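Local coordinates for thioesterase superfamily protein (PDB 2PRX), which probably hydrolyses thioesters and adopts the hotdog fold, assembling as a dimer, at residues D67-A78 / P93-N101; T108-E119 / V128-A136. One frame throughout, in Å; residues are numbered along the deposited sequence. Where two conformers were deposited one is given.

Interaction 1: D67-A78 / P93-N101; sequences DCHGTGSASAAA and PRFVTAALN
The ring of Phe-95 lies obliquely against one side of helix 67-78, with CD2 3.7 Å from CB of Ala-74 and CE1 3.7 Å from CB of Ala-78. Alanines one turn apart suit this place, because a single methyl each lets the broad ring come close to the helix. Val-128 and Ala-148, from two other strands, also touch the ring, so an alanine at Phe-95 would probably open a gap between the helix and the sheet and take from both alanine methyls the ring they pack on. This is the hotdog fold, in which a long helix is wrapped by a curved antiparallel sheet; the axes of helix 67-78 and strand 95-97 approach to 7.9 Å, their N-to-C directions 144° apart. At Ala-98 the chain turns a corner, and Ala-98 and Ala-99 both face Val-147 in a classic beta bulge. Beside this corner Thr-97 OG1 donates to Asp-67 OD1 over 2.7 Å, although the position of that hydroxyl is less certain than the rest. With CG anti to the backbone N (chi1 -178°), Asp-67 extends its carboxylate to the threonine, while its CB rests 3.9 Å from CD2 of Leu-100. Leu-100 itself pairs with a strand of the second subunit.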
loop_
_atom_site.group_PDB
_atom_site.type_symbol
_atom_site.label_atom_id
_atom_site.label_comp_id
_atom_site.label_asym_id
_atom_site.label_seq_id
_atom_site.Cartn_x
_atom_site.Cartn_y
_atom_site.Cartn_z
ATOM N N ASP A 67 -6.816 1.444 -0.657
ATOM C CA ASP A 67 -6.701 2.887 -0.494
ATOM C C ASP A 67 -7.704 3.642 -1.349
ATOM O O ASP A 67 -8.398 4.542 -0.890
ATOM C CB ASP A 67 -5.285 3.306 -0.872
ATOM C CG ASP A 67 -4.952 4.770 -0.732
ATOM O OD1 ASP A 67 -5.821 5.569 -0.350
ATOM O OD2 ASP A 67 -3.771 5.104 -1.004
ATOM N N CYS A 68 -7.765 3.291 -2.640
ATOM C CA CYS A 68 -8.656 4.125 -3.469
ATOM C C CYS A 68 -10.087 3.674 -3.234
ATOM O O CYS A 68 -11.022 4.474 -3.331
ATOM C CB CYS A 68 -8.225 4.082 -4.932
ATOM S SG CYS A 68 -6.608 4.831 -5.282
ATOM N N HIS A 69 -10.311 2.398 -2.920
ATOM C CA HIS A 69 -11.717 2.034 -2.653
ATOM C C HIS A 69 -12.178 2.680 -1.357
ATOM O O HIS A 69 -13.328 3.103 -1.228
ATOM C CB HIS A 69 -11.863 0.518 -2.614
ATOM C CG HIS A 69 -13.246 0.048 -2.251
ATOM N ND1 HIS A 69 -14.343 0.278 -3.064
ATOM C CD2 HIS A 69 -13.700 -0.631 -1.185
ATOM C CE1 HIS A 69 -15.409 -0.254 -2.484
ATOM N NE2 HIS A 69 -15.060 -0.816 -1.342
ATOM N N GLY A 70 -11.275 2.759 -0.383
ATOM C CA GLY A 70 -11.552 3.251 0.956
ATOM C C GLY A 70 -11.821 4.741 0.979
ATOM O O GLY A 70 -12.632 5.286 1.733
ATOM N N THR A 71 -11.084 5.432 0.106
ATOM C CA THR A 71 -11.244 6.867 -0.058
ATOM C C THR A 71 -12.525 7.102 -0.855
ATOM O O THR A 71 -13.295 7.986 -0.507
ATOM C CB THR A 71 -10.047 7.517 -0.761
ATOM O OG1 THR A 71 -8.916 7.527 0.121
ATOM C CG2 THR A 71 -10.356 8.969 -1.093
ATOM N N GLY A 72 -12.687 6.287 -1.900
ATOM C CA GLY A 72 -13.924 6.369 -2.681
ATOM C C GLY A 72 -15.099 6.200 -1.721
ATOM O O GLY A 72 -16.008 7.033 -1.645
ATOM N N SER A 73 -15.056 5.107 -0.967
ATOM C CA SER A 73 -16.061 4.836 0.046
ATOM C C SER A 73 -16.256 6.022 0.987
ATOM O O SER A 73 -17.394 6.344 1.330
ATOM C CB SER A 73 -15.692 3.621 0.902
ATOM O OG SER A 73 -15.455 2.473 0.120
ATOM N N ALA A 74 -15.153 6.644 1.404
ATOM C CA ALA A 74 -15.225 7.779 2.315
ATOM C C ALA A 74 -16.013 8.932 1.724
ATOM O O ALA A 74 -16.955 9.449 2.335
ATOM C CB ALA A 74 -13.791 8.210 2.673
ATOM N N SER A 75 -15.655 9.366 0.522
ATOM C CA SER A 75 -16.303 10.521 -0.089
ATOM C C SER A 75 -17.801 10.271 -0.256
ATOM O O SER A 75 -18.607 11.154 0.011
ATOM C CB SER A 75 -15.680 10.854 -1.441
ATOM O OG SER A 75 -14.571 11.726 -1.281
ATOM N N ALA A 76 -18.138 9.064 -0.717
ATOM C CA ALA A 76 -19.587 8.816 -0.863
ATOM C C ALA A 76 -20.299 8.935 0.474
ATOM O O ALA A 76 -21.299 9.647 0.604
ATOM C CB ALA A 76 -19.821 7.457 -1.513
ATOM N N ALA A 77 -19.791 8.260 1.500
ATOM C CA ALA A 77 -20.360 8.271 2.837
ATOM C C ALA A 77 -20.525 9.659 3.436
ATOM O O ALA A 77 -21.588 9.948 4.011
ATOM C CB ALA A 77 -19.504 7.424 3.775
ATOM N N ALA A 78 -19.493 10.497 3.319
ATOM C CA ALA A 78 -19.632 11.860 3.818
ATOM C C ALA A 78 -20.759 12.572 3.067
ATOM O O ALA A 78 -21.555 13.254 3.707
ATOM C CB ALA A 78 -18.340 12.643 3.731
ATOM N N PRO A 93 -17.134 15.681 -2.386
ATOM C CA PRO A 93 -16.036 16.031 -1.471
ATOM C C PRO A 93 -14.837 15.118 -1.688
ATOM O O PRO A 93 -15.089 13.912 -1.774
ATOM C CB PRO A 93 -16.618 15.765 -0.092
ATOM C CG PRO A 93 -17.872 14.982 -0.287
ATOM C CD PRO A 93 -17.983 14.657 -1.746
ATOM N N ARG A 94 -13.652 15.699 -1.746
ATOM C CA ARG A 94 -12.376 15.022 -1.836
ATOM C C ARG A 94 -11.895 14.602 -0.443
ATOM O O ARG A 94 -11.900 15.386 0.495
ATOM C CB ARG A 94 -11.302 15.888 -2.489
ATOM C CG ARG A 94 -11.724 16.849 -3.570
ATOM C CD ARG A 94 -10.829 18.064 -3.659
ATOM N NE ARG A 94 -10.210 18.193 -4.980
ATOM C CZ ARG A 94 -9.318 19.097 -5.356
ATOM N NH1 ARG A 94 -8.876 20.018 -4.511
ATOM N NH2 ARG A 94 -8.852 19.076 -6.600
ATOM N N PHE A 95 -11.526 13.342 -0.336
ATOM C CA PHE A 95 -10.967 12.760 0.877
ATOM C C PHE A 95 -9.560 12.218 0.577
ATOM O O PHE A 95 -9.301 11.834 -0.560
ATOM C CB PHE A 95 -11.880 11.654 1.390
ATOM C CG PHE A 95 -12.860 12.097 2.467
ATOM C CD1 PHE A 95 -13.883 12.988 2.194
ATOM C CD2 PHE A 95 -12.743 11.603 3.756
ATOM C CE1 PHE A 95 -14.745 13.390 3.193
ATOM C CE2 PHE A 95 -13.590 12.008 4.769
ATOM C CZ PHE A 95 -14.602 12.907 4.483
ATOM N N VAL A 96 -8.725 12.190 1.588
ATOM C CA VAL A 96 -7.391 11.614 1.592
ATOM C C VAL A 96 -7.167 10.617 2.721
ATOM O O VAL A 96 -7.781 10.672 3.787
ATOM C CB VAL A 96 -6.320 12.714 1.770
ATOM C CG1 VAL A 96 -6.230 13.568 0.520
ATOM C CG2 VAL A 96 -6.670 13.538 3.002
ATOM N N THR A 97 -6.224 9.690 2.490
ATOM C CA THR A 97 -5.945 8.697 3.521
ATOM C C THR A 97 -5.064 9.324 4.591
ATOM O O THR A 97 -4.071 9.954 4.240
ATOM C CB THR A 97 -5.240 7.454 2.948
ATOM O OG1 THR A 97 -6.094 6.757 2.034
ATOM C CG2 THR A 97 -4.894 6.490 4.076
ATOM N N ALA A 98 -5.389 9.179 5.866
ATOM C CA ALA A 98 -4.526 9.686 6.933
ATOM C C ALA A 98 -3.755 8.538 7.561
ATOM O O ALA A 98 -2.581 8.592 7.942
ATOM C CB ALA A 98 -5.351 10.456 7.959
ATOM N N ALA A 99 -4.447 7.415 7.661
ATOM C CA ALA A 99 -3.847 6.167 8.102
ATOM C C ALA A 99 -4.536 5.015 7.380
ATOM O O ALA A 99 -5.744 4.978 7.128
ATOM C CB ALA A 99 -3.929 6.134 9.608
ATOM N N LEU A 100 -3.736 4.035 6.992
ATOM C CA LEU A 100 -4.205 2.811 6.369
ATOM C C LEU A 100 -3.347 1.669 6.944
ATOM O O LEU A 100 -2.135 1.688 6.707
ATOM C CB LEU A 100 -4.130 2.777 4.858
ATOM C CG LEU A 100 -4.742 1.588 4.115
ATOM C CD1 LEU A 100 -6.212 1.368 4.459
ATOM C CD2 LEU A 100 -4.602 1.796 2.610
ATOM N N ASN A 101 -3.977 0.788 7.676
ATOM C CA ASN A 101 -3.470 -0.407 8.307
ATOM C C ASN A 101 -4.038 -1.626 7.611
ATOM O O ASN A 101 -5.228 -1.813 7.358
ATOM C CB ASN A 101 -3.763 -0.385 9.806
ATOM C CG ASN A 101 -3.282 0.953 10.354
ATOM O OD1 ASN A 101 -2.219 1.414 9.938
ATOM N ND2 ASN A 101 -4.055 1.542 11.250
#

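Interaction 2: T108-E119 / V128-A136; sequences TPMGVELELVGE and VVVEIALSA
The flat groups joining Glu-115 to Ser-135 are their peptides: Ser-135 N lies in the carbonyl plane of Glu-115 and bonds to its O at 3.0 Å, whereas Glu-115 N, at 2.9 Å from Ser-135 O, is tilted 34° from that carbonyl's plane. Paired bonds recur at Val-117 with Ala-133 and at Glu-119 with Glu-131, where Glu-131 N meets Glu-119 O at 2.8 Å in the carbonyl plane and the return bond, Glu-119 N to Glu-131 O, is modelled very short. Three such hydrogen-bonded pairs, alternating with non-hydrogen-bonded ones, make an antiparallel beta hairpin. On the face of Leu-116, CD1 meets CD1 of Leu-134 at 3.6 Å as the two side chains slant across each other. The other branch of Leu-134, CD2, reaches CG2 of Thr-108 at 4.1 Å. Gly-118 is paired with Ile-132, CA to CA 4.3 Å; a CB there would point to this side, near Val-130. The other face is mixed: Val-117 and Ala-133 lie among Glu-115, which hydrogen-bonds through OE1 to His-43, Ser-135, and Glu-119 and Glu-131, which touch through CB, their carboxylates apart. Helix 59-78 covers the apolar face, Leu-65 and His-69 touching Leu-116, while strands 39-44 and 142-150 flank the hairpin within the sheet.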
loop_
_atom_site.group_PDB
_atom_site.type_symbol
_atom_site.label_atom_id
_atom_site.label_comp_id
_atom_site.label_asym_id
_atom_site.label_seq_id
_atom_site.Cartn_x
_atom_site.Cartn_y
_atom_site.Cartn_z
ATOM N N THR A 108 -2.788 -13.896 -2.551
ATOM C CA THR A 108 -3.838 -13.504 -3.505
ATOM C C THR A 108 -3.548 -14.071 -4.881
ATOM O O THR A 108 -2.638 -13.608 -5.566
ATOM C CB THR A 108 -3.979 -11.981 -3.598
ATOM O OG1 THR A 108 -4.128 -11.457 -2.268
ATOM C CG2 THR A 108 -5.258 -11.594 -4.331
ATOM N N PRO A 109 -4.285 -15.100 -5.288
ATOM C CA PRO A 109 -4.052 -15.730 -6.590
ATOM C C PRO A 109 -4.166 -14.773 -7.762
ATOM O O PRO A 109 -4.970 -13.842 -7.824
ATOM C CB PRO A 109 -5.162 -16.779 -6.689
ATOM C CG PRO A 109 -5.478 -17.080 -5.263
ATOM C CD PRO A 109 -5.363 -15.765 -4.539
HETATM N N MSE A 110 -3.290 -15.030 -8.738
HETATM C CA MSE A 110 -3.287 -14.288 -9.980
HETATM C C MSE A 110 -4.371 -14.862 -10.904
HETATM O O MSE A 110 -4.690 -16.040 -10.759
HETATM C CB MSE A 110 -1.940 -14.337 -10.690
HETATM C CG MSE A 110 -1.887 -13.688 -12.064
HETATM SE SE MSE A 110 -2.409 -11.820 -12.042
HETATM C CE MSE A 110 -0.788 -11.373 -11.101
ATOM N N GLY A 111 -4.854 -14.017 -11.787
ATOM C CA GLY A 111 -5.739 -14.304 -12.883
ATOM C C GLY A 111 -7.190 -14.451 -12.479
ATOM O O GLY A 111 -7.968 -15.081 -13.189
ATOM N N VAL A 112 -7.539 -13.904 -11.330
ATOM C CA VAL A 112 -8.935 -13.929 -10.882
ATOM C C VAL A 112 -9.376 -12.532 -10.469
ATOM O O VAL A 112 -8.628 -11.751 -9.892
ATOM C CB VAL A 112 -9.129 -14.933 -9.729
ATOM C CG1 VAL A 112 -10.493 -14.765 -9.093
ATOM C CG2 VAL A 112 -8.917 -16.354 -10.262
ATOM N N GLU A 113 -10.619 -12.210 -10.772
ATOM C CA GLU A 113 -11.259 -10.941 -10.424
ATOM C C GLU A 113 -11.245 -10.685 -8.937
ATOM O O GLU A 113 -11.667 -11.528 -8.129
ATOM C CB GLU A 113 -12.695 -11.022 -10.972
ATOM C CG GLU A 113 -13.538 -9.781 -10.818
ATOM C CD GLU A 113 -15.031 -10.052 -11.032
ATOM O OE1 GLU A 113 -15.701 -10.483 -10.072
ATOM O OE2 GLU A 113 -15.530 -9.840 -12.153
ATOM N N LEU A 114 -10.753 -9.536 -8.472
ATOM C CA LEU A 114 -10.686 -9.286 -7.044
ATOM C C LEU A 114 -11.899 -8.476 -6.580
ATOM O O LEU A 114 -12.249 -7.508 -7.236
ATOM C CB LEU A 114 -9.411 -8.523 -6.679
ATOM C CG LEU A 114 -8.102 -9.062 -7.282
ATOM C CD1 LEU A 114 -6.971 -8.059 -7.174
ATOM C CD2 LEU A 114 -7.708 -10.379 -6.616
ATOM N N GLU A 115 -12.505 -8.874 -5.465
ATOM C CA GLU A 115 -13.639 -8.086 -4.965
ATOM C C GLU A 115 -13.249 -7.297 -3.724
ATOM O O GLU A 115 -12.636 -7.775 -2.772
ATOM C CB GLU A 115 -14.856 -8.987 -4.736
ATOM C CG GLU A 115 -16.104 -8.302 -4.224
ATOM C CD GLU A 115 -17.354 -9.160 -4.192
ATOM O OE1 GLU A 115 -17.987 -9.354 -5.259
ATOM O OE2 GLU A 115 -17.756 -9.653 -3.105
ATOM N N LEU A 116 -13.599 -6.024 -3.711
ATOM C CA LEU A 116 -13.394 -5.113 -2.616
ATOM C C LEU A 116 -14.715 -4.574 -2.062
ATOM O O LEU A 116 -15.440 -3.936 -2.825
ATOM C CB LEU A 116 -12.563 -3.902 -3.067
ATOM C CG LEU A 116 -11.060 -4.171 -3.212
ATOM C CD1 LEU A 116 -10.783 -4.657 -4.623
ATOM C CD2 LEU A 116 -10.252 -2.935 -2.865
ATOM N N VAL A 117 -14.961 -4.845 -0.798
ATOM C CA VAL A 117 -16.148 -4.411 -0.075
ATOM C C VAL A 117 -15.765 -3.548 1.121
ATOM O O VAL A 117 -14.918 -3.919 1.927
ATOM C CB VAL A 117 -17.005 -5.590 0.426
ATOM C CG1 VAL A 117 -18.288 -5.081 1.072
ATOM C CG2 VAL A 117 -17.344 -6.564 -0.691
ATOM N N GLY A 118 -16.415 -2.397 1.282
ATOM C CA GLY A 118 -16.152 -1.495 2.360
ATOM C C GLY A 118 -17.271 -1.431 3.393
ATOM O O GLY A 118 -18.460 -1.403 3.033
ATOM N N GLU A 119 -16.858 -1.425 4.648
ATOM C CA GLU A 119 -17.714 -1.186 5.805
ATOM C C GLU A 119 -17.505 0.229 6.321
ATOM O O GLU A 119 -16.401 0.665 6.616
ATOM C CB GLU A 119 -17.450 -2.223 6.885
ATOM C CG GLU A 119 -18.325 -2.265 8.100
ATOM C CD GLU A 119 -19.685 -1.613 7.986
ATOM O OE1 GLU A 119 -20.229 -1.559 6.849
ATOM O OE2 GLU A 119 -20.197 -1.142 9.025
ATOM N N VAL A 128 -14.107 9.993 7.757
ATOM C CA VAL A 128 -14.699 8.665 7.711
ATOM C C VAL A 128 -13.658 7.619 8.143
ATOM O O VAL A 128 -12.486 7.752 7.780
ATOM C CB VAL A 128 -15.215 8.266 6.320
ATOM C CG1 VAL A 128 -16.305 7.198 6.397
ATOM C CG2 VAL A 128 -15.737 9.492 5.587
ATOM N N VAL A 129 -14.133 6.649 8.901
ATOM C CA VAL A 129 -13.379 5.444 9.251
ATOM C C VAL A 129 -13.966 4.270 8.482
ATOM O O VAL A 129 -15.181 4.019 8.440
ATOM C CB VAL A 129 -13.353 5.189 10.763
ATOM C CG1 VAL A 129 -12.808 3.804 11.071
ATOM C CG2 VAL A 129 -12.480 6.225 11.466
ATOM N N VAL A 130 -13.109 3.519 7.797
ATOM C CA VAL A 130 -13.657 2.528 6.883
ATOM C C VAL A 130 -12.946 1.184 7.025
ATOM O O VAL A 130 -11.723 1.201 7.164
ATOM C CB VAL A 130 -13.556 2.917 5.397
ATOM C CG1 VAL A 130 -14.496 2.009 4.612
ATOM C CG2 VAL A 130 -13.842 4.378 5.114
ATOM N N GLU A 131 -13.701 0.101 6.953
ATOM C CA GLU A 131 -13.089 -1.232 6.929
ATOM C C GLU A 131 -13.313 -1.881 5.571
ATOM O O GLU A 131 -14.432 -1.947 5.059
ATOM C CB GLU A 131 -13.638 -2.075 8.065
ATOM C CG GLU A 131 -13.359 -3.560 7.982
ATOM C CD GLU A 131 -13.936 -4.330 9.151
ATOM O OE1 GLU A 131 -13.573 -4.001 10.306
ATOM O OE2 GLU A 131 -14.749 -5.256 8.953
ATOM N N ILE A 132 -12.249 -2.356 4.949
ATOM C CA ILE A 132 -12.231 -2.846 3.586
ATOM C C ILE A 132 -11.703 -4.287 3.628
ATOM O O ILE A 132 -10.835 -4.599 4.436
ATOM C CB ILE A 132 -11.343 -2.016 2.649
ATOM C CG1 ILE A 132 -11.679 -0.514 2.601
ATOM C CG2 ILE A 132 -11.296 -2.594 1.231
ATOM C CD1 ILE A 132 -10.843 0.283 3.594
ATOM N N ALA A 133 -12.277 -5.122 2.783
ATOM C CA ALA A 133 -11.947 -6.533 2.678
ATOM C C ALA A 133 -11.694 -6.838 1.217
ATOM O O ALA A 133 -12.606 -6.726 0.390
ATOM C CB ALA A 133 -13.055 -7.417 3.220
ATOM N N LEU A 134 -10.479 -7.249 0.881
ATOM C CA LEU A 134 -10.259 -7.737 -0.474
ATOM C C LEU A 134 -10.248 -9.265 -0.493
ATOM O O LEU A 134 -9.539 -9.836 0.337
ATOM C CB LEU A 134 -8.956 -7.217 -1.065
ATOM C CG LEU A 134 -8.643 -7.625 -2.506
ATOM C CD1 LEU A 134 -8.008 -6.465 -3.253
ATOM C CD2 LEU A 134 -7.731 -8.842 -2.577
ATOM N N SER A 135 -10.989 -9.825 -1.432
ATOM C CA SER A 135 -11.183 -11.221 -1.719
ATOM C C SER A 135 -10.835 -11.600 -3.161
ATOM O O SER A 135 -10.796 -10.755 -4.055
ATOM C CB SER A 135 -12.639 -11.595 -1.433
ATOM O OG SER A 135 -13.100 -11.093 -0.185
ATOM N N ALA A 136 -10.597 -12.863 -3.340
ATOM C CA ALA A 136 -10.354 -13.827 -4.369
ATOM C C ALA A 136 -10.479 -15.212 -3.706
ATOM O O ALA A 136 -10.522 -16.261 -4.318
ATOM C CB ALA A 136 -9.016 -13.633 -5.056
#

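Interactions 1 and 2 share the one helix and the one sheet of the hotdog fold, their centres about 15 Å apart. Interaction 1 holds helix 59-78 to strand 95-104, an edge strand of this chain's sheet; interaction 2 builds the middle of the sheet that covers the same helix. They touch at two places: CE2 of Phe-95 packs 3.4 Å from CG2 of Val-128, and NE2 of His-69 lies 3.3 Å from N of Gly-118, where the lack of a side chain probably lets the imidazole come close to the backbone. Their relation to the dimer differs. Residues 99-101 continue the sheet into the second subunit, and Asp-67 packs on Gly-59 of that subunit, whereas the segments of interaction 2 touch no other chain of the assembly.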